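Local structure of tRNA(Phe) 7-((3-amino-3-carboxypropyl)-4-demethylwyosine(37)-N(4))-methyltransferase 1 (Pyrococcus horikoshii, 2IT2) at residues K15-A18 against L19-L22; T114-D117 against A118-V122; L170-I173 against V174-A177; D179-R182 against R183-K187. The protein probably transfers a methyl group from S-adenosyl-L-methionine to N-4 of a wyosine precursor at position 37 of tRNA(Phe). All coordinates share one frame; numbering follows the deposited sequence.

Interaction 1: K15-A18 against L19-L22; sequences KKEA and LMSL
Lys-15 and Leu-19 carry the apolar share of this one-turn contact. The methylene CG of Lys-15 lies 3.9 Å from Leu-19 CD1, the two side chains crossing at a slant; with CG of Lys-15 anti to its backbone N (chi1 179°), the lysine runs out extended, and its NZ bonds to the carbonyls of Asn-43 and Tyr-48. At the next residue, selenomethionine Met-20 bends at its third torsion, -63°, which swings CE back over the preceding turn to 3.6 Å from Glu-17 CA. Trimmed to an alanine, Leu-19 would probably leave CG of Lys-15 without its apolar neighbour and open a gap beside Asn-43.

Hydrogen bonding across the contact is mainly backbone to backbone. Leu-19 N donates to Lys-15 O at 2.9 Å, and Leu-22 N to Ala-18 O at 3.0 Å; the amides of Met-20 and Ser-21 donate in the same way to the carbonyls of Lys-16 and Glu-17. Ser-21 OG also comes 3.2 Å from Glu-17 O, although its proton has a second possible acceptor.

The charged end of Lys-16 pairs outside the two segments, in a salt bridge with Glu-12. Ala-18 and Leu-22 rest on Phe-49 and Thr-50. This is the i to i+4 ladder of an amphipathic alpha-helix, here helix 11-27, with one flank against strand 48-63 and helix 36-43 and the other facing outward at the protein surface.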
ATOM      1  N   LYS B  15     -21.959  10.417 -10.155  1.00 15.53           N
ATOM      2  CA  LYS B  15     -21.715  11.529  -9.237  1.00 15.15           C
ATOM      3  C   LYS B  15     -22.940  11.871  -8.388  1.00 16.25           C
ATOM      4  O   LYS B  15     -22.822  12.146  -7.190  1.00 15.17           O
ATOM      5  CB  LYS B  15     -21.250  12.784  -9.991  1.00 14.62           C
ATOM      6  CG  LYS B  15     -21.007  13.988  -9.069  1.00 16.91           C
ATOM      7  CD  LYS B  15     -20.032  14.994  -9.654  1.00 16.04           C
ATOM      8  CE  LYS B  15     -19.734  16.103  -8.652  1.00 16.29           C
ATOM      9  NZ  LYS B  15     -18.608  16.986  -9.087  1.00 16.14           N
ATOM     10  N   LYS B  16     -24.117  11.862  -9.002  1.00 16.69           N
ATOM     11  CA  LYS B  16     -25.340  12.177  -8.272  1.00 18.71           C
ATOM     12  C   LYS B  16     -25.548  11.195  -7.126  1.00 18.41           C
ATOM     13  O   LYS B  16     -25.912  11.582  -6.011  1.00 19.23           O
ATOM     14  CB  LYS B  16     -26.545  12.138  -9.214  1.00 19.54           C
ATOM     15  CG  LYS B  16     -26.779  13.429  -9.980  1.00 23.92           C
ATOM     16  CD  LYS B  16     -28.087  13.366 -10.763  1.00 28.06           C
ATOM     17  CE  LYS B  16     -28.175  14.449 -11.825  1.00 29.86           C
ATOM     18  NZ  LYS B  16     -29.083  14.034 -12.932  1.00 31.26           N
ATOM     19  N   GLU B  17     -25.301   9.921  -7.398  1.00 18.08           N
ATOM     20  CA  GLU B  17     -25.468   8.889  -6.379  1.00 19.01           C
ATOM     21  C   GLU B  17     -24.449   9.059  -5.254  1.00 19.84           C
ATOM     22  O   GLU B  17     -24.778   8.885  -4.074  1.00 20.03           O
ATOM     23  CB  GLU B  17     -25.339   7.490  -7.009  1.00 20.29           C
ATOM     24  CG  GLU B  17     -26.320   7.232  -8.157  1.00 24.56           C
ATOM     25  CD  GLU B  17     -26.242   5.816  -8.712  1.00 27.87           C
ATOM     26  OE1 GLU B  17     -25.151   5.205  -8.673  1.00 30.99           O
ATOM     27  OE2 GLU B  17     -27.273   5.318  -9.212  1.00 30.02           O
ATOM     28  N   ALA B  18     -23.214   9.403  -5.605  1.00 17.88           N
ATOM     29  CA  ALA B  18     -22.168   9.578  -4.601  1.00 17.74           C
ATOM     30  C   ALA B  18     -22.489  10.761  -3.690  1.00 17.06           C
ATOM     31  O   ALA B  18     -22.271  10.711  -2.481  1.00 17.00           O
ATOM     32  CB  ALA B  18     -20.805   9.775  -5.286  1.00 17.92           C
ATOM     33  N   LEU B  19     -23.022  11.825  -4.272  1.00 17.47           N
ATOM     34  CA  LEU B  19     -23.386  13.009  -3.511  1.00 18.90           C
ATOM     35  C   LEU B  19     -24.494  12.706  -2.490  1.00 19.07           C
ATOM     36  O   LEU B  19     -24.464  13.180  -1.347  1.00 18.65           O
ATOM     37  CB  LEU B  19     -23.819  14.106  -4.486  1.00 21.53           C
ATOM     38  CG  LEU B  19     -22.704  14.736  -5.331  1.00 23.64           C
ATOM     39  CD1 LEU B  19     -23.327  15.658  -6.371  1.00 23.13           C
ATOM     40  CD2 LEU B  19     -21.751  15.514  -4.434  1.00 23.67           C
HETATM   41  N   MSE B  20     -25.463  11.903  -2.899  1.00 20.12           N
HETATM   42  CA  MSE B  20     -26.555  11.534  -2.008  1.00 22.58           C
HETATM   43  C   MSE B  20     -25.993  10.752  -0.810  1.00 20.73           C
HETATM   44  O   MSE B  20     -26.383  10.982   0.345  1.00 21.30           O
HETATM   45  CB  MSE B  20     -27.588  10.692  -2.767  1.00 27.36           C
HETATM   46  CG  MSE B  20     -28.139  11.345  -4.022  1.00 34.02           C
HETATM   47 SE   MSE B  20     -29.683  10.387  -4.664  1.00 46.15          SE
HETATM   48  CE  MSE B  20     -28.846   8.685  -5.055  1.00 39.55           C
ATOM     49  N   SER B  21     -25.060   9.844  -1.078  1.00 20.07           N
ATOM     50  CA  SER B  21     -24.442   9.035  -0.029  1.00 20.06           C
ATOM     51  C   SER B  21     -23.639   9.922   0.939  1.00 19.04           C
ATOM     52  O   SER B  21     -23.707   9.766   2.163  1.00 19.10           O
ATOM     53  CB  SER B  21     -23.552   7.953  -0.676  1.00 22.49           C
ATOM     54  OG  SER B  21     -24.332   7.062  -1.466  1.00 28.60           O
ATOM     55  N   LEU B  22     -22.907  10.885   0.400  1.00 16.44           N
ATOM     56  CA  LEU B  22     -22.122  11.771   1.240  1.00 16.38           C
ATOM     57  C   LEU B  22     -23.023  12.671   2.104  1.00 15.31           C
ATOM     58  O   LEU B  22     -22.759  12.887   3.292  1.00 15.70           O
ATOM     59  CB  LEU B  22     -21.199  12.613   0.354  1.00 17.10           C
ATOM     60  CG  LEU B  22     -20.313  13.613   1.089  1.00 17.03           C
ATOM     61  CD1 LEU B  22     -19.480  12.883   2.143  1.00 17.95           C
ATOM     62  CD2 LEU B  22     -19.423  14.355   0.087  1.00 21.12           C
TER

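Interaction 2: T114-D117 against A118-V122; sequences TLED and AVKLV
Thr-114 and Ala-118 join the first turn of helix 115-127 to the next in a local, partly buried contact at the helix start, where the chain leaves strand 98-112. Ala-118 N donates to Thr-114 O at 3.1 Å, the first rung of a ladder continued by Val-119 N to Leu-115 O at 3.0 Å, by Lys-120 N to Glu-116 O and by Leu-121 N to Asp-117 O.

Side chains follow the same rungs. Val-119 turns CG2 back over the preceding turn, 3.3 Å from Leu-115 O, because that branch stands beside its own backbone N while CG1 is anti to it (chi1 176°). The same methyl meets Leu-115 CD1 more loosely, at 4.4 Å. Lys-120 lays CG 3.3 Å from Glu-116 O, then bends at its last two torsions. Its NZ ends 6.3 Å from Glu-116 OE2, too far for a salt bridge.

Around the contact, Ala-118 and Leu-121 face the sheet through Ala-112, Val-110 and Val-145, and Tyr-48 OH bonds to Asp-117 O. Leu-115 and Val-119 pack against Leu-2 and Ser-137 of the second subunit, so one flank of the helix meets the dimer partner.

Before the first turn, Thr-114 OG1 accepts from Asp-117 N at 3.0 Å, the N-H...O angle of 157° making it a fairly straight bond. The hydroxyl also lies 2.8 Å from Asp-117 OD2, a weak interaction whose proton is not settled. A threonine whose side chain receives the amide three residues on is the classic N-cap of an alpha-helix.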
ATOM      1  N   THR B 114     -12.991  11.123 -16.910  1.00 15.82           N
ATOM      2  CA  THR B 114     -12.205  10.576 -18.022  1.00 17.08           C
ATOM      3  C   THR B 114     -10.871  10.053 -17.519  1.00 16.31           C
ATOM      4  O   THR B 114     -10.465  10.345 -16.395  1.00 16.46           O
ATOM      5  CB  THR B 114     -11.915  11.646 -19.092  1.00 17.69           C
ATOM      6  OG1 THR B 114     -10.990  12.608 -18.574  1.00 18.77           O
ATOM      7  CG2 THR B 114     -13.190  12.348 -19.484  1.00 19.50           C
ATOM      8  N   LEU B 115     -10.188   9.278 -18.356  1.00 16.80           N
ATOM      9  CA  LEU B 115      -8.900   8.740 -17.969  1.00 16.89           C
ATOM     10  C   LEU B 115      -7.915   9.885 -17.771  1.00 17.26           C
ATOM     11  O   LEU B 115      -7.071   9.845 -16.878  1.00 18.01           O
ATOM     12  CB  LEU B 115      -8.385   7.773 -19.033  1.00 20.55           C
ATOM     13  CG  LEU B 115      -7.023   7.145 -18.728  1.00 19.34           C
ATOM     14  CD1 LEU B 115      -7.063   6.359 -17.409  1.00 21.42           C
ATOM     15  CD2 LEU B 115      -6.639   6.239 -19.902  1.00 21.06           C
ATOM     16  N   GLU B 116      -8.025  10.911 -18.608  1.00 17.76           N
ATOM     17  CA  GLU B 116      -7.142  12.055 -18.461  1.00 18.99           C
ATOM     18  C   GLU B 116      -7.351  12.772 -17.123  1.00 18.81           C
ATOM     19  O   GLU B 116      -6.384  13.210 -16.500  1.00 18.70           O
ATOM     20  CB  GLU B 116      -7.364  13.043 -19.600  1.00 22.80           C
ATOM     21  CG  GLU B 116      -6.379  14.195 -19.587  1.00 27.78           C
ATOM     22  CD  GLU B 116      -6.617  15.136 -20.736  1.00 31.76           C
ATOM     23  OE1 GLU B 116      -6.621  14.654 -21.886  1.00 35.18           O
ATOM     24  OE2 GLU B 116      -6.806  16.349 -20.494  1.00 36.13           O
ATOM     25  N   ASP B 117      -8.608  12.908 -16.694  1.00 18.49           N
ATOM     26  CA  ASP B 117      -8.905  13.578 -15.427  1.00 17.23           C
ATOM     27  C   ASP B 117      -8.307  12.768 -14.292  1.00 15.65           C
ATOM     28  O   ASP B 117      -7.741  13.326 -13.364  1.00 15.03           O
ATOM     29  CB  ASP B 117     -10.417  13.730 -15.206  1.00 20.52           C
ATOM     30  CG  ASP B 117     -11.060  14.677 -16.195  1.00 22.13           C
ATOM     31  OD1 ASP B 117     -10.456  15.737 -16.474  1.00 27.96           O
ATOM     32  OD2 ASP B 117     -12.166  14.367 -16.685  1.00 25.50           O
ATOM     33  N   ALA B 118      -8.424  11.447 -14.381  1.00 15.46           N
ATOM     34  CA  ALA B 118      -7.876  10.588 -13.341  1.00 15.05           C
ATOM     35  C   ALA B 118      -6.364  10.740 -13.223  1.00 16.65           C
ATOM     36  O   ALA B 118      -5.830  10.886 -12.125  1.00 17.73           O
ATOM     37  CB  ALA B 118      -8.230   9.152 -13.626  1.00 16.17           C
ATOM     38  N   VAL B 119      -5.659  10.698 -14.349  1.00 17.78           N
ATOM     39  CA  VAL B 119      -4.206  10.833 -14.306  1.00 17.52           C
ATOM     40  C   VAL B 119      -3.772  12.200 -13.772  1.00 16.78           C
ATOM     41  O   VAL B 119      -2.766  12.311 -13.068  1.00 16.51           O
ATOM     42  CB  VAL B 119      -3.602  10.605 -15.697  1.00 19.13           C
ATOM     43  CG1 VAL B 119      -2.100  10.854 -15.674  1.00 19.93           C
ATOM     44  CG2 VAL B 119      -3.897   9.194 -16.137  1.00 20.47           C
ATOM     45  N   LYS B 120      -4.520  13.245 -14.113  1.00 16.04           N
ATOM     46  CA  LYS B 120      -4.193  14.569 -13.610  1.00 17.30           C
ATOM     47  C   LYS B 120      -4.283  14.586 -12.086  1.00 17.04           C
ATOM     48  O   LYS B 120      -3.432  15.166 -11.426  1.00 17.53           O
ATOM     49  CB  LYS B 120      -5.153  15.610 -14.166  1.00 19.76           C
ATOM     50  CG  LYS B 120      -4.892  15.969 -15.602  1.00 24.65           C
ATOM     51  CD  LYS B 120      -5.943  16.942 -16.100  1.00 28.35           C
ATOM     52  CE  LYS B 120      -6.010  18.209 -15.243  1.00 31.39           C
ATOM     53  NZ  LYS B 120      -4.712  18.938 -15.187  1.00 35.69           N
ATOM     54  N   LEU B 121      -5.318  13.954 -11.537  1.00 16.26           N
ATOM     55  CA  LEU B 121      -5.506  13.921 -10.085  1.00 15.95           C
ATOM     56  C   LEU B 121      -4.432  13.087  -9.396  1.00 16.04           C
ATOM     57  O   LEU B 121      -3.938  13.460  -8.339  1.00 15.11           O
ATOM     58  CB  LEU B 121      -6.897  13.364  -9.741  1.00 15.39           C
ATOM     59  CG  LEU B 121      -7.206  13.072  -8.256  1.00 14.12           C
ATOM     60  CD1 LEU B 121      -7.060  14.340  -7.429  1.00 15.14           C
ATOM     61  CD2 LEU B 121      -8.626  12.524  -8.105  1.00 16.77           C
ATOM     62  N   VAL B 122      -4.082  11.954  -9.995  1.00 14.93           N
ATOM     63  CA  VAL B 122      -3.065  11.099  -9.405  1.00 15.56           C
ATOM     64  C   VAL B 122      -1.758  11.864  -9.302  1.00 16.27           C
ATOM     65  O   VAL B 122      -1.092  11.860  -8.267  1.00 16.79           O
ATOM     66  CB  VAL B 122      -2.849   9.830 -10.239  1.00 15.81           C
ATOM     67  CG1 VAL B 122      -1.561   9.135  -9.802  1.00 16.30           C
ATOM     68  CG2 VAL B 122      -4.039   8.905 -10.066  1.00 16.76           C
TER

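Interaction 3: L170-I173 against V174-A177; sequences LNKI and VEIA
Val-174 reaches back to Leu-170 and is the residue most covered by this local contact. Its N donates to Leu-170 O at 3.0 Å, and its CG2 settles 3.4 Å from that same oxygen: one carbonyl thus meets both the amide and a methyl of the residue four places on. The methyl gets there because CG1 takes the position anti to the backbone N (chi1 165°), leaving CG2 beside the N and turned toward the preceding turn.

Ile-173, next in the order of coverage, repeats the scheme as acceptor. Its O receives Ala-177 N at 2.9 Å, and Ala-177 CB comes within 3.3 Å of the same oxygen. Beyond CB the branched side chain turns outward to pack on Phe-101 and Val-155, while Ala-177 meets Phe-101 and Met-153.

Lys-172 is third. Its O takes a nearly straight bond from Ile-176 N (170°), and its side chain runs alongside that of Glu-175, pointing the same way. Bent at its second torsion, the lysine brings CD within 4.0 Å of Glu-175 OE1, but NZ stays 4.3 Å from that oxygen, beyond salt-bridge range. NZ also has a long, weak ion pair with Glu-168, and Phe-164 of the second subunit packs against this lysine.

Chemically, then, the turn is held by backbone bonds with aliphatic groups laid over their acceptors, whereas the Lys-172 and Glu-175 charges probably add only a mild electrostatic attraction.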
ATOM      1  N   LEU B 170       6.671   2.098  24.875  1.00 14.58           N
ATOM      2  CA  LEU B 170       5.346   2.566  24.478  1.00 16.17           C
ATOM      3  C   LEU B 170       5.365   4.083  24.242  1.00 17.53           C
ATOM      4  O   LEU B 170       4.719   4.576  23.314  1.00 17.65           O
ATOM      5  CB  LEU B 170       4.292   2.198  25.530  1.00 17.27           C
ATOM      6  CG  LEU B 170       2.843   2.478  25.094  1.00 20.36           C
ATOM      7  CD1 LEU B 170       2.513   1.651  23.857  1.00 21.57           C
ATOM      8  CD2 LEU B 170       1.887   2.137  26.215  1.00 20.49           C
ATOM      9  N   ASN B 171       6.120   4.820  25.055  1.00 17.57           N
ATOM     10  CA  ASN B 171       6.219   6.269  24.879  1.00 18.19           C
ATOM     11  C   ASN B 171       6.870   6.634  23.540  1.00 17.72           C
ATOM     12  O   ASN B 171       6.437   7.577  22.874  1.00 18.36           O
ATOM     13  CB  ASN B 171       7.024   6.899  26.009  1.00 22.31           C
ATOM     14  CG  ASN B 171       7.177   8.387  25.835  1.00 25.81           C
ATOM     15  OD1 ASN B 171       8.295   8.901  25.774  1.00 30.69           O
ATOM     16  ND2 ASN B 171       6.058   9.094  25.761  1.00 28.73           N
ATOM     17  N   LYS B 172       7.907   5.896  23.153  1.00 16.00           N
ATOM     18  CA  LYS B 172       8.579   6.142  21.877  1.00 16.79           C
ATOM     19  C   LYS B 172       7.644   5.799  20.709  1.00 16.73           C
ATOM     20  O   LYS B 172       7.607   6.524  19.717  1.00 16.51           O
ATOM     21  CB  LYS B 172       9.866   5.312  21.768  1.00 18.23           C
ATOM     22  CG  LYS B 172      10.921   5.621  22.819  1.00 22.25           C
ATOM     23  CD  LYS B 172      11.410   7.053  22.710  1.00 25.27           C
ATOM     24  CE  LYS B 172      12.482   7.345  23.739  1.00 28.47           C
ATOM     25  NZ  LYS B 172      12.907   8.767  23.670  1.00 30.87           N
ATOM     26  N   ILE B 173       6.883   4.711  20.819  1.00 16.33           N
ATOM     27  CA  ILE B 173       5.955   4.316  19.759  1.00 17.36           C
ATOM     28  C   ILE B 173       4.866   5.375  19.576  1.00 16.67           C
ATOM     29  O   ILE B 173       4.513   5.729  18.441  1.00 15.19           O
ATOM     30  CB  ILE B 173       5.294   2.956  20.093  1.00 19.14           C
ATOM     31  CG1 ILE B 173       6.354   1.856  20.066  1.00 19.79           C
ATOM     32  CG2 ILE B 173       4.139   2.663  19.135  1.00 20.99           C
ATOM     33  CD1 ILE B 173       5.887   0.539  20.668  1.00 22.56           C
ATOM     34  N   VAL B 174       4.324   5.873  20.685  1.00 16.31           N
ATOM     35  CA  VAL B 174       3.282   6.896  20.612  1.00 17.28           C
ATOM     36  C   VAL B 174       3.815   8.190  19.999  1.00 17.77           C
ATOM     37  O   VAL B 174       3.105   8.857  19.243  1.00 17.47           O
ATOM     38  CB  VAL B 174       2.690   7.185  22.010  1.00 17.85           C
ATOM     39  CG1 VAL B 174       1.879   8.483  22.004  1.00 19.67           C
ATOM     40  CG2 VAL B 174       1.798   6.040  22.425  1.00 18.42           C
ATOM     41  N   GLU B 175       5.061   8.534  20.313  1.00 18.28           N
ATOM     42  CA  GLU B 175       5.695   9.734  19.775  1.00 18.87           C
ATOM     43  C   GLU B 175       5.768   9.654  18.251  1.00 18.15           C
ATOM     44  O   GLU B 175       5.361  10.583  17.555  1.00 18.21           O
ATOM     45  CB  GLU B 175       7.107   9.859  20.340  1.00 22.12           C
ATOM     46  CG  GLU B 175       7.859  11.119  19.997  1.00 29.19           C
ATOM     47  CD  GLU B 175       9.309  11.024  20.442  1.00 31.47           C
ATOM     48  OE1 GLU B 175       9.565  10.444  21.522  1.00 34.31           O
ATOM     49  OE2 GLU B 175      10.193  11.528  19.718  1.00 34.21           O
ATOM     50  N   ILE B 176       6.297   8.551  17.735  1.00 15.77           N
ATOM     51  CA  ILE B 176       6.412   8.374  16.290  1.00 16.67           C
ATOM     52  C   ILE B 176       5.024   8.329  15.663  1.00 16.57           C
ATOM     53  O   ILE B 176       4.787   8.930  14.618  1.00 17.11           O
ATOM     54  CB  ILE B 176       7.186   7.074  15.959  1.00 19.02           C
ATOM     55  CG1 ILE B 176       8.618   7.192  16.491  1.00 22.35           C
ATOM     56  CG2 ILE B 176       7.182   6.811  14.449  1.00 20.66           C
ATOM     57  CD1 ILE B 176       9.457   8.241  15.782  1.00 24.61           C
ATOM     58  N   ALA B 177       4.101   7.620  16.304  1.00 15.49           N
ATOM     59  CA  ALA B 177       2.746   7.512  15.779  1.00 15.35           C
ATOM     60  C   ALA B 177       2.123   8.881  15.622  1.00 16.16           C
ATOM     61  O   ALA B 177       1.485   9.159  14.609  1.00 14.45           O
ATOM     62  CB  ALA B 177       1.887   6.665  16.695  1.00 17.12           C
TER

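Interaction 4: D179-R182 against R183-K187; sequences DQMR and RFKEK
Gln-180 O sits over one face of the Phe-184 ring, 3.3 Å above its plane and displaced toward the rim, while accepting the bond from Phe-184 N at 3.0 Å. At the ring's edge, and in its plane, lies the CE methyl of selenomethionine Met-181, 4.0 Å from Phe-184 CD2. The two side chains cross at about a right angle. Met-181 can serve two neighbours because its chain folds at the second and third torsions (65° and 40°): SE turns to Lys-185 CE, at 3.5 Å, while the methyl turns to the ring. Arg-182 and Glu-186 meet on another flank, where Arg-182 NE remains 4.8 Å from Glu-186 OE2, so their opposite charges do not close a salt bridge.

These are i to i+3 and i to i+4 contacts along the long C-terminal helix 167-194, whose inner flank lies on the antiparallel sheet. Phe-184 packs there on Val-103, Ser-105 and Pro-106 of strand 98-112. An alanine in place of Phe-184 would probably open a gap above that strand and leave the Met-181 methyl free to turn.

Further out, the far end of Lys-185 is held by polar partners: its NZ bonds to the carbonyls of His-79 and Ser-55 and forms a salt bridge with Asp-34. Gln-180 NE2 bonds to Arg-152 O, and the same side chain packs on Trp-100 of the second subunit.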
ATOM      1  N   ASP B 179       3.719  11.658  15.264  1.00 16.59           N
ATOM      2  CA  ASP B 179       4.449  12.389  14.226  1.00 18.17           C
ATOM      3  C   ASP B 179       3.875  12.013  12.872  1.00 17.54           C
ATOM      4  O   ASP B 179       3.686  12.869  12.015  1.00 18.26           O
ATOM      5  CB  ASP B 179       5.934  12.036  14.240  1.00 20.85           C
ATOM      6  CG  ASP B 179       6.642  12.581  15.444  1.00 26.60           C
ATOM      7  OD1 ASP B 179       6.159  13.583  16.010  1.00 28.41           O
ATOM      8  OD2 ASP B 179       7.688  12.016  15.817  1.00 29.30           O
ATOM      9  N   GLN B 180       3.594  10.730  12.681  1.00 16.07           N
ATOM     10  CA  GLN B 180       3.036  10.269  11.419  1.00 16.90           C
ATOM     11  C   GLN B 180       1.639  10.856  11.222  1.00 16.87           C
ATOM     12  O   GLN B 180       1.308  11.335  10.138  1.00 17.43           O
ATOM     13  CB  GLN B 180       3.005   8.734  11.378  1.00 17.88           C
ATOM     14  CG  GLN B 180       4.392   8.092  11.366  1.00 20.22           C
ATOM     15  CD  GLN B 180       4.345   6.574  11.400  1.00 23.68           C
ATOM     16  OE1 GLN B 180       3.580   5.987  12.168  1.00 26.15           O
ATOM     17  NE2 GLN B 180       5.171   5.930  10.584  1.00 22.85           N
HETATM   18  N   MSE B 181       0.825  10.850  12.269  1.00 17.12           N
HETATM   19  CA  MSE B 181      -0.511  11.408  12.157  1.00 16.59           C
HETATM   20  C   MSE B 181      -0.450  12.889  11.795  1.00 16.83           C
HETATM   21  O   MSE B 181      -1.252  13.371  10.991  1.00 16.77           O
HETATM   22  CB  MSE B 181      -1.265  11.230  13.474  1.00 19.89           C
HETATM   23  CG  MSE B 181      -2.669  11.808  13.472  1.00 21.87           C
HETATM   24 SE   MSE B 181      -3.777  10.862  12.222  1.00 34.94          SE
HETATM   25  CE  MSE B 181      -3.057   9.112  12.637  1.00  7.84           C
ATOM     26  N   ARG B 182       0.514  13.602  12.371  1.00 17.11           N
ATOM     27  CA  ARG B 182       0.651  15.024  12.095  1.00 18.30           C
ATOM     28  C   ARG B 182       0.960  15.220  10.616  1.00 17.45           C
ATOM     29  O   ARG B 182       0.422  16.131   9.981  1.00 17.68           O
ATOM     30  CB  ARG B 182       1.762  15.635  12.947  1.00 19.37           C
ATOM     31  CG  ARG B 182       1.807  17.151  12.867  1.00 26.82           C
ATOM     32  CD  ARG B 182       3.091  17.705  13.466  1.00 31.04           C
ATOM     33  NE  ARG B 182       3.179  17.485  14.904  1.00 35.02           N
ATOM     34  CZ  ARG B 182       4.008  18.148  15.704  1.00 37.58           C
ATOM     35  NH1 ARG B 182       4.815  19.074  15.203  1.00 38.87           N
ATOM     36  NH2 ARG B 182       4.033  17.891  17.004  1.00 39.17           N
ATOM     37  N   ARG B 183       1.813  14.361  10.066  1.00 17.12           N
ATOM     38  CA  ARG B 183       2.174  14.436   8.647  1.00 17.81           C
ATOM     39  C   ARG B 183       0.960  14.160   7.759  1.00 18.82           C
ATOM     40  O   ARG B 183       0.769  14.825   6.744  1.00 19.73           O
ATOM     41  CB  ARG B 183       3.289  13.437   8.325  1.00 22.07           C
ATOM     42  CG  ARG B 183       4.629  13.796   8.930  1.00 24.76           C
ATOM     43  CD  ARG B 183       5.663  12.716   8.649  1.00 27.80           C
ATOM     44  NE  ARG B 183       5.865  12.501   7.217  1.00 31.65           N
ATOM     45  CZ  ARG B 183       6.671  11.576   6.706  1.00 34.06           C
ATOM     46  NH1 ARG B 183       7.361  10.776   7.509  1.00 36.00           N
ATOM     47  NH2 ARG B 183       6.791  11.452   5.389  1.00 35.78           N
ATOM     48  N   PHE B 184       0.136  13.188   8.139  1.00 18.76           N
ATOM     49  CA  PHE B 184      -1.058  12.881   7.357  1.00 18.30           C
ATOM     50  C   PHE B 184      -1.967  14.103   7.296  1.00 19.08           C
ATOM     51  O   PHE B 184      -2.471  14.467   6.229  1.00 18.77           O
ATOM     52  CB  PHE B 184      -1.849  11.733   7.991  1.00 18.56           C
ATOM     53  CG  PHE B 184      -1.128  10.416   8.007  1.00 19.50           C
ATOM     54  CD1 PHE B 184      -0.274  10.051   6.973  1.00 20.66           C
ATOM     55  CD2 PHE B 184      -1.345   9.510   9.044  1.00 19.80           C
ATOM     56  CE1 PHE B 184       0.346   8.797   6.964  1.00 20.63           C
ATOM     57  CE2 PHE B 184      -0.730   8.258   9.040  1.00 19.24           C
ATOM     58  CZ  PHE B 184       0.115   7.906   8.005  1.00 21.78           C
ATOM     59  N   LYS B 185      -2.179  14.737   8.446  1.00 18.32           N
ATOM     60  CA  LYS B 185      -3.054  15.906   8.510  1.00 19.56           C
ATOM     61  C   LYS B 185      -2.519  17.068   7.687  1.00 19.70           C
ATOM     62  O   LYS B 185      -3.290  17.810   7.078  1.00 19.59           O
ATOM     63  CB  LYS B 185      -3.243  16.362   9.956  1.00 21.27           C
ATOM     64  CG  LYS B 185      -3.767  15.293  10.898  1.00 25.33           C
ATOM     65  CD  LYS B 185      -5.043  14.655  10.387  1.00 26.89           C
ATOM     66  CE  LYS B 185      -5.617  13.693  11.408  1.00 29.43           C
ATOM     67  NZ  LYS B 185      -6.880  13.061  10.940  1.00 28.24           N
ATOM     68  N   GLU B 186      -1.200  17.223   7.686  1.00 20.44           N
ATOM     69  CA  GLU B 186      -0.550  18.289   6.928  1.00 20.39           C
ATOM     70  C   GLU B 186      -0.735  18.054   5.437  1.00 20.14           C
ATOM     71  O   GLU B 186      -1.031  18.986   4.693  1.00 19.46           O
ATOM     72  CB  GLU B 186       0.946  18.330   7.227  1.00 22.47           C
ATOM     73  CG  GLU B 186       1.309  18.726   8.631  1.00 28.21           C
ATOM     74  CD  GLU B 186       2.697  18.246   8.992  1.00 30.07           C
ATOM     75  OE1 GLU B 186       3.597  18.337   8.132  1.00 34.10           O
ATOM     76  OE2 GLU B 186       2.899  17.785  10.136  1.00 33.54           O
ATOM     77  N   LYS B 187      -0.544  16.809   5.006  1.00 17.58           N
ATOM     78  CA  LYS B 187      -0.695  16.448   3.601  1.00 16.78           C
ATOM     79  C   LYS B 187      -2.136  16.615   3.118  1.00 16.80           C
ATOM     80  O   LYS B 187      -2.372  17.008   1.974  1.00 16.85           O
ATOM     81  CB  LYS B 187      -0.221  15.007   3.375  1.00 17.99           C
ATOM     82  CG  LYS B 187       1.281  14.844   3.541  1.00 20.03           C
ATOM     83  CD  LYS B 187       1.730  13.422   3.277  1.00 22.85           C
ATOM     84  CE  LYS B 187       3.248  13.339   3.343  1.00 23.94           C
ATOM     85  NZ  LYS B 187       3.704  11.954   3.079  1.00 24.71           N
TER

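In the fold
Along the chain the four contacts follow in series, each within a single helix: interaction 1 in helix 11-27, interaction 2 in helix 115-127, and interactions 3 and 4 on successive parts of helix 167-194, their centres 14 Å apart. Interaction 1 lies across the chain's centre from interactions 3 and 4, its centre about 39 Å from that of interaction 3. Strand 98-112 is the common element of interactions 2, 3 and 4, being touched by both of their helices, whereas interaction 1 rests on strand 48-63, its antiparallel neighbour. The three helices thus pack on one antiparallel sheet, and interactions 2, 3 and 4 also reach the second subunit, so their helices take part in the subunit interface.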